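Local coordinates for protein dihydrodipicolinate synthase (Bacillus anthracis, PDB 1XKY) that probably catalyses the condensation of pyruvate with aspartate semialdehyde, the step that commits metabolites to lysine biosynthesis, at residues Ser76-Asp79 with Lys80-Val84; Phe255-Ser259 with Pro260-Lys264; Gly275-Arg278 with Leu279-Pro283. All coordinates share one frame; numbering follows the deposited sequence.

Interaction 1 (Ser76-Asp79 with Lys80-Val84)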
loop_
_atom_site.group_PDB
_atom_site.type_symbol
_atom_site.label_atom_id
_atom_site.label_comp_id
_atom_site.label_asym_id
_atom_site.label_seq_id
_atom_site.Cartn_x
_atom_site.Cartn_y
_atom_site.Cartn_z
ATOM N N SER A 76 24.152 32.682 14.201
ATOM C CA SER A 76 24.758 34.014 14.077
ATOM C C SER A 76 23.920 34.960 13.213
ATOM O O SER A 76 23.631 36.079 13.619
ATOM C CB SER A 76 26.174 33.899 13.493
ATOM O OG SER A 76 26.735 35.185 13.270
ATOM N N VAL A 77 23.547 34.513 12.018
ATOM C CA VAL A 77 22.799 35.351 11.083
ATOM C C VAL A 77 21.404 35.650 11.628
ATOM O O VAL A 77 20.953 36.800 11.594
ATOM C CB VAL A 77 22.714 34.715 9.669
ATOM C CG1 VAL A 77 21.841 35.559 8.737
ATOM C CG2 VAL A 77 24.100 34.570 9.079
ATOM N N VAL A 78 20.736 34.625 12.150
ATOM C CA VAL A 78 19.369 34.780 12.664
ATOM C C VAL A 78 19.293 35.804 13.801
ATOM O O VAL A 78 18.331 36.577 13.872
ATOM C CB VAL A 78 18.777 33.417 13.080
ATOM C CG1 VAL A 78 17.494 33.580 13.859
ATOM C CG2 VAL A 78 18.532 32.581 11.841
ATOM N N ASP A 79 20.306 35.818 14.665
ATOM C CA ASP A 79 20.447 36.859 15.683
ATOM C C ASP A 79 19.162 36.964 16.525
ATOM O O ASP A 79 18.652 38.052 16.770
ATOM C CB ASP A 79 20.793 38.194 14.991
ATOM C CG ASP A 79 21.278 39.264 15.956
ATOM O OD1 ASP A 79 21.029 40.451 15.671
ATOM O OD2 ASP A 79 21.895 38.935 16.988
ATOM N N LYS A 80 18.640 35.806 16.923
ATOM C CA LYS A 80 17.462 35.683 17.788
ATOM C C LYS A 80 16.128 36.219 17.229
ATOM O O LYS A 80 15.162 36.352 17.975
ATOM C CB LYS A 80 17.758 36.288 19.175
ATOM C CG LYS A 80 18.793 35.502 19.972
ATOM C CD LYS A 80 18.237 34.161 20.451
ATOM C CE LYS A 80 19.317 33.326 21.122
ATOM N NZ LYS A 80 18.853 31.932 21.364
ATOM N N ARG A 81 16.057 36.497 15.930
ATOM C CA ARG A 81 14.814 37.013 15.328
ATOM C C ARG A 81 13.719 35.957 15.221
ATOM O O ARG A 81 12.536 36.272 15.337
ATOM C CB ARG A 81 15.084 37.583 13.940
ATOM C CG ARG A 81 15.775 38.937 13.952
ATOM C CD ARG A 81 16.080 39.371 12.524
ATOM N NE ARG A 81 17.207 38.624 11.973
ATOM C CZ ARG A 81 17.496 38.534 10.676
ATOM N NH1 ARG A 81 16.738 39.125 9.761
ATOM N NH2 ARG A 81 18.555 37.837 10.294
ATOM N N VAL A 82 14.125 34.718 14.952
ATOM C CA VAL A 82 13.221 33.571 14.949
ATOM C C VAL A 82 13.962 32.387 15.567
ATOM O O VAL A 82 15.199 32.366 15.568
ATOM C CB VAL A 82 12.748 33.194 13.507
ATOM C CG1 VAL A 82 12.011 34.356 12.855
ATOM C CG2 VAL A 82 13.920 32.717 12.629
ATOM N N PRO A 83 13.223 31.404 16.115
ATOM C CA PRO A 83 13.901 30.210 16.627
ATOM C C PRO A 83 14.662 29.412 15.560
ATOM O O PRO A 83 14.190 29.277 14.434
ATOM C CB PRO A 83 12.753 29.368 17.203
ATOM C CG PRO A 83 11.654 30.314 17.424
ATOM C CD PRO A 83 11.773 31.345 16.351
ATOM N N VAL A 84 15.831 28.899 15.940
ATOM C CA VAL A 84 16.651 28.032 15.087
ATOM C C VAL A 84 16.545 26.604 15.618
ATOM O O VAL A 84 16.920 26.335 16.753
ATOM C CB VAL A 84 18.137 28.472 15.084
ATOM C CG1 VAL A 84 18.988 27.504 14.277
ATOM C CG2 VAL A 84 18.265 29.882 14.539
#
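Arg81 folds back onto Val77 and Val78 where helix 64-78 ends and the chain turns into strand 84-87, one of the alpha-to-beta links of the TIM barrel. The link is a type I' beta turn from Val78 to Arg81. Its two central residues, Asp79 and Lys80, both have positive phi; neither is branched at CB, which makes the left-handed conformation of such a turn less costly.

The polar contacts all belong to Arg81. Its backbone N closes the turn on Val78 O at 3.1 Å. Its side chain then approaches the same oxygen from the other face of the carbonyl plane, NE lying 3.0 Å from Val78 O, so that two donors grip one acceptor. The chain runs straight through CG and bends only at chi3 (-75°), which swings the guanidinium toward the helix end and lets NH2 reach Val77 O at 2.9 Å. Val77 O lies near the guanidinium plane, although NH2 itself sits above the plane of that carbonyl. Arginine suits the place because it brings several N-H groups to the last carbonyls of the helix, and its positive charge would probably suit the negative end of the helix dipole. NH2 is held a second time by Asn40 OD1. Lys80 turns the other way, to a salt bridge with Asp109.

The apolar contacts belong to Val78, a buried residue that also packs on Val39 of helix 32-44 and Ile50 of strand 49-52. Compact, branched valines fill the space between helix and barrel: CG2 of Val78 lies 3.8 Å from CG2 of Val84, the two side chains passing in opposite directions. The other branch, CG1, meets Val82 CG2 at 3.9 Å and comes within 3.1 Å of Val82 O.

Interaction 2 (Phe255-Ser259 with Pro260-Lys264)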
loop_
_atom_site.group_PDB
_atom_site.type_symbol
_atom_site.label_atom_id
_atom_site.label_comp_id
_atom_site.label_asym_id
_atom_site.label_seq_id
_atom_site.Cartn_x
_atom_site.Cartn_y
_atom_site.Cartn_z
ATOM N N PHE A 255 8.136 18.370 -5.705
ATOM C CA PHE A 255 8.420 16.983 -5.349
ATOM C C PHE A 255 8.296 16.007 -6.526
ATOM O O PHE A 255 8.184 14.796 -6.311
ATOM C CB PHE A 255 7.506 16.552 -4.195
ATOM C CG PHE A 255 7.824 17.222 -2.885
ATOM C CD1 PHE A 255 8.705 16.634 -1.987
ATOM C CD2 PHE A 255 7.230 18.431 -2.545
ATOM C CE1 PHE A 255 9.003 17.246 -0.771
ATOM C CE2 PHE A 255 7.518 19.060 -1.330
ATOM C CZ PHE A 255 8.409 18.461 -0.438
ATOM N N MET A 256 8.329 16.518 -7.759
ATOM C CA MET A 256 8.308 15.649 -8.947
ATOM C C MET A 256 9.660 14.974 -9.186
ATOM O O MET A 256 9.730 13.927 -9.825
ATOM C CB MET A 256 7.890 16.423 -10.200
ATOM C CG MET A 256 6.449 16.916 -10.199
ATOM S SD MET A 256 5.263 15.641 -9.764
ATOM C CE MET A 256 5.389 14.547 -11.180
ATOM N N ALA A 257 10.728 15.603 -8.706
ATOM C CA ALA A 257 12.031 14.976 -8.592
ATOM C C ALA A 257 12.379 14.969 -7.104
ATOM O O ALA A 257 11.720 15.657 -6.313
ATOM C CB ALA A 257 13.075 15.745 -9.405
ATOM N N PRO A 258 13.397 14.202 -6.731
ATOM C CA PRO A 258 13.792 14.075 -5.325
ATOM C C PRO A 258 14.110 15.429 -4.701
ATOM O O PRO A 258 15.042 16.104 -5.135
ATOM C CB PRO A 258 15.057 13.219 -5.398
ATOM C CG PRO A 258 14.874 12.394 -6.623
ATOM C CD PRO A 258 14.128 13.261 -7.599
ATOM N N SER A 259 13.337 15.816 -3.690
ATOM C CA SER A 259 13.633 17.015 -2.916
ATOM C C SER A 259 14.943 16.868 -2.149
ATOM O O SER A 259 15.201 15.830 -1.537
ATOM C CB SER A 259 12.489 17.324 -1.949
ATOM O OG SER A 259 12.691 18.567 -1.299
ATOM N N PRO A 260 15.766 17.910 -2.186
ATOM C CA PRO A 260 15.263 19.285 -2.272
ATOM C C PRO A 260 15.560 19.911 -3.631
ATOM O O PRO A 260 15.546 21.135 -3.762
ATOM C CB PRO A 260 16.049 20.008 -1.178
ATOM C CG PRO A 260 17.325 19.251 -1.078
ATOM C CD PRO A 260 16.978 17.815 -1.355
ATOM N N THR A 261 15.826 19.074 -4.628
ATOM C CA THR A 261 16.520 19.512 -5.832
ATOM C C THR A 261 15.670 20.494 -6.633
ATOM O O THR A 261 16.184 21.466 -7.187
ATOM C CB THR A 261 16.900 18.305 -6.708
ATOM O OG1 THR A 261 17.810 17.460 -5.992
ATOM C CG2 THR A 261 17.713 18.754 -7.913
ATOM N N PRO A 262 14.368 20.232 -6.690
ATOM C CA PRO A 262 13.419 21.178 -7.291
ATOM C C PRO A 262 13.327 22.552 -6.600
ATOM O O PRO A 262 13.332 23.579 -7.284
ATOM C CB PRO A 262 12.082 20.418 -7.229
ATOM C CG PRO A 262 12.474 18.981 -7.191
ATOM C CD PRO A 262 13.712 18.960 -6.347
ATOM N N VAL A 263 13.269 22.580 -5.270
ATOM C CA VAL A 263 13.170 23.856 -4.553
ATOM C C VAL A 263 14.451 24.692 -4.674
ATOM O O VAL A 263 14.375 25.911 -4.864
ATOM C CB VAL A 263 12.686 23.688 -3.069
ATOM C CG1 VAL A 263 13.748 23.080 -2.183
ATOM C CG2 VAL A 263 12.215 25.039 -2.512
ATOM N N LYS A 264 15.616 24.038 -4.622
ATOM C CA LYS A 264 16.887 24.711 -4.910
ATOM C C LYS A 264 16.917 25.332 -6.303
ATOM O O LYS A 264 17.388 26.446 -6.473
ATOM C CB LYS A 264 18.076 23.753 -4.777
ATOM C CG LYS A 264 18.447 23.425 -3.357
ATOM C CD LYS A 264 19.858 22.864 -3.275
ATOM C CE LYS A 264 20.411 22.981 -1.881
ATOM N NZ LYS A 264 21.745 22.332 -1.751
HETATM O O HOH W 1 12.069 20.248 -3.517
#
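The ring of Pro262 lies against Ala257, its CG 4.0 Å from Ala257 CB and 3.5 Å from Ala257 O. The neighbouring ring atom CD faces the next carbonyl, 3.4 Å from Pro258 O. The small CB of Ala257 thus rests on the ring at an ordinary van der Waals distance.

Pro258 O also takes the bond that closes the turn. Thr261 N donates to it at 3.1 Å with an N-H...O angle of 160°, in the carbonyl plane and on a lone pair. The hydroxyl of Thr261 stands beside its own backbone N, which brings OG1 near Pro258 O as well, but any bond there is weak. Between donor and acceptor sit Ser259 and Pro260, joined by a cis peptide. A cis proline at the third position makes this a type VI beta turn, and the backbone angles, together with the bond from Thr261 N to Pro258 O, make it type VIa. The cis bond presses the two residues together: Ser259 CB is only 3.4 Å from Pro260 CA.

The turn leads directly into helix 261-269, with Pro260 as its N-cap. Proline has no side-chain acceptor to offer the first helical amides, and they are served in other ways. Thr261 N uses Pro258 O; Pro262, common in a first helical turn, has no N-H to satisfy. For Val263 N a water accepts the hydrogen at 3.2 Å, and that water is held in turn by Ser259 OG at 2.9 Å. A serine can do this because its hydroxyl, anti to its own N (chi1 -173°), is carried toward the helix start. From Lys264 N, which bonds to Pro260 O, the regular helical pattern takes over. Pro258 also packs on Lys120 of a second subunit.

Interaction 3 (Gly275-Arg278 with Leu279-Pro283)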
loop_
_atom_site.group_PDB
_atom_site.type_symbol
_atom_site.label_atom_id
_atom_site.label_comp_id
_atom_site.label_asym_id
_atom_site.label_seq_id
_atom_site.Cartn_x
_atom_site.Cartn_y
_atom_site.Cartn_z
ATOM N N GLY A 275 22.945 26.878 -5.277
ATOM C CA GLY A 275 23.764 25.791 -5.808
ATOM C C GLY A 275 23.005 24.508 -6.082
ATOM O O GLY A 275 21.770 24.500 -6.162
ATOM N N SER A 276 23.761 23.423 -6.197
ATOM C CA SER A 276 23.221 22.126 -6.551
ATOM C C SER A 276 23.095 21.209 -5.327
ATOM O O SER A 276 22.982 21.693 -4.201
ATOM C CB SER A 276 24.099 21.494 -7.621
ATOM O OG SER A 276 23.386 20.485 -8.291
ATOM N N VAL A 277 23.116 19.897 -5.570
ATOM C CA VAL A 277 22.900 18.881 -4.547
ATOM C C VAL A 277 24.033 17.873 -4.551
ATOM O O VAL A 277 24.804 17.792 -5.511
ATOM C CB VAL A 277 21.557 18.123 -4.744
ATOM C CG1 VAL A 277 20.376 19.015 -4.375
ATOM C CG2 VAL A 277 21.431 17.565 -6.181
ATOM N N ARG A 278 24.132 17.108 -3.467
ATOM C CA ARG A 278 25.178 16.090 -3.347
ATOM C C ARG A 278 24.622 14.713 -3.639
ATOM O O ARG A 278 23.506 14.399 -3.240
ATOM C CB ARG A 278 25.782 16.104 -1.949
ATOM C CG ARG A 278 26.502 17.384 -1.621
ATOM C CD ARG A 278 27.174 17.292 -0.288
ATOM N NE ARG A 278 27.835 18.534 0.090
ATOM C CZ ARG A 278 28.423 18.732 1.267
ATOM N NH1 ARG A 278 28.420 17.775 2.184
ATOM N NH2 ARG A 278 29.014 19.891 1.538
ATOM N N LEU A 279 25.418 13.900 -4.327
ATOM C CA LEU A 279 25.081 12.506 -4.597
ATOM C C LEU A 279 24.711 11.765 -3.300
ATOM O O LEU A 279 25.361 11.966 -2.273
ATOM C CB LEU A 279 26.249 11.809 -5.311
ATOM C CG LEU A 279 26.424 12.081 -6.813
ATOM C CD1 LEU A 279 27.804 11.648 -7.294
ATOM C CD2 LEU A 279 25.341 11.370 -7.617
ATOM N N PRO A 280 23.689 10.887 -3.348
ATOM C CA PRO A 280 23.001 10.329 -4.531
ATOM C C PRO A 280 21.928 11.195 -5.218
ATOM O O PRO A 280 21.267 10.712 -6.149
ATOM C CB PRO A 280 22.359 9.047 -3.983
ATOM C CG PRO A 280 22.067 9.346 -2.558
ATOM C CD PRO A 280 23.128 10.360 -2.091
ATOM N N LEU A 281 21.758 12.445 -4.785
ATOM C CA LEU A 281 20.844 13.364 -5.465
ATOM C C LEU A 281 21.560 13.982 -6.664
ATOM O O LEU A 281 22.783 14.119 -6.658
ATOM C CB LEU A 281 20.338 14.459 -4.513
ATOM C CG LEU A 281 19.684 13.986 -3.206
ATOM C CD1 LEU A 281 19.243 15.155 -2.370
ATOM C CD2 LEU A 281 18.520 13.060 -3.477
ATOM N N LEU A 282 20.785 14.348 -7.675
ATOM C CA LEU A 282 21.307 14.921 -8.914
ATOM C C LEU A 282 20.607 16.223 -9.274
ATOM O O LEU A 282 19.472 16.458 -8.853
ATOM C CB LEU A 282 21.118 13.933 -10.073
ATOM C CG LEU A 282 21.914 12.624 -10.093
ATOM C CD1 LEU A 282 21.496 11.766 -11.272
ATOM C CD2 LEU A 282 23.394 12.878 -10.148
ATOM N N PRO A 283 21.267 17.066 -10.088
ATOM C CA PRO A 283 20.563 18.203 -10.680
ATOM C C PRO A 283 19.362 17.765 -11.516
ATOM O O PRO A 283 19.358 16.667 -12.063
ATOM C CB PRO A 283 21.612 18.838 -11.606
ATOM C CG PRO A 283 22.902 18.332 -11.156
ATOM C CD PRO A 283 22.686 17.027 -10.480
HETATM O O HOH W 2 24.740 15.649 -7.562
#
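Val277 leans on the chain that returns past it from Leu281 to Pro283. Its CB lies 3.9 Å from Leu281 CB. From there the side chain forks. CG2, placed between the backbone N and the carbonyl carbon (chi1 -73°), points at the returning backbone, 3.5 Å from Leu282 C and 3.7 Å from Leu281 CB. CG1 goes the other way, toward Thr261 at the start of helix 261-269. A beta-branched residue suits this position because it can fill both sides at once.

The reversal itself is a type VIa beta turn about the cis peptide before Pro280: Leu281 N donates to Arg278 O at 3.0 Å, the donor nitrogen lying 26° out of the carbonyl plane. Further along, a water donates to both Val277 O and Leu281 O, bridging the two arms. Arg278 sends its extended side chain away from the turn, to Thr61 O, a salt bridge with Glu66 and a cation-pi contact with Phe24. The valine packing, the backbone bond and the water thus act within the reversal, while the guanidinium bonds outside it, tying the loop to helix 64-78 and the segments around Thr61 and Phe24.

Overall arrangement
Interactions 2 and 3 form one cluster, their centres 10 Å apart, each built on a cis-proline turn. They are joined by Lys264, whose NZ lies 2.8 Å from Ser276 O in a probable hydrogen bond and also pairs with Glu58, and by Pro260 CD packing at 3.6 Å on Leu281 CD1. Both lie toward the C-terminal ends of the barrel strands, the side that carries the active site in TIM-barrel enzymes, and both touch a second subunit. Interaction 1 stands apart, with centres about 26 and 27 Å from theirs, at the start of strand 84-87. The two potassium sites, at Ser163-Ile168 and Ile185-Ala189, likewise lie where helices lead into strands.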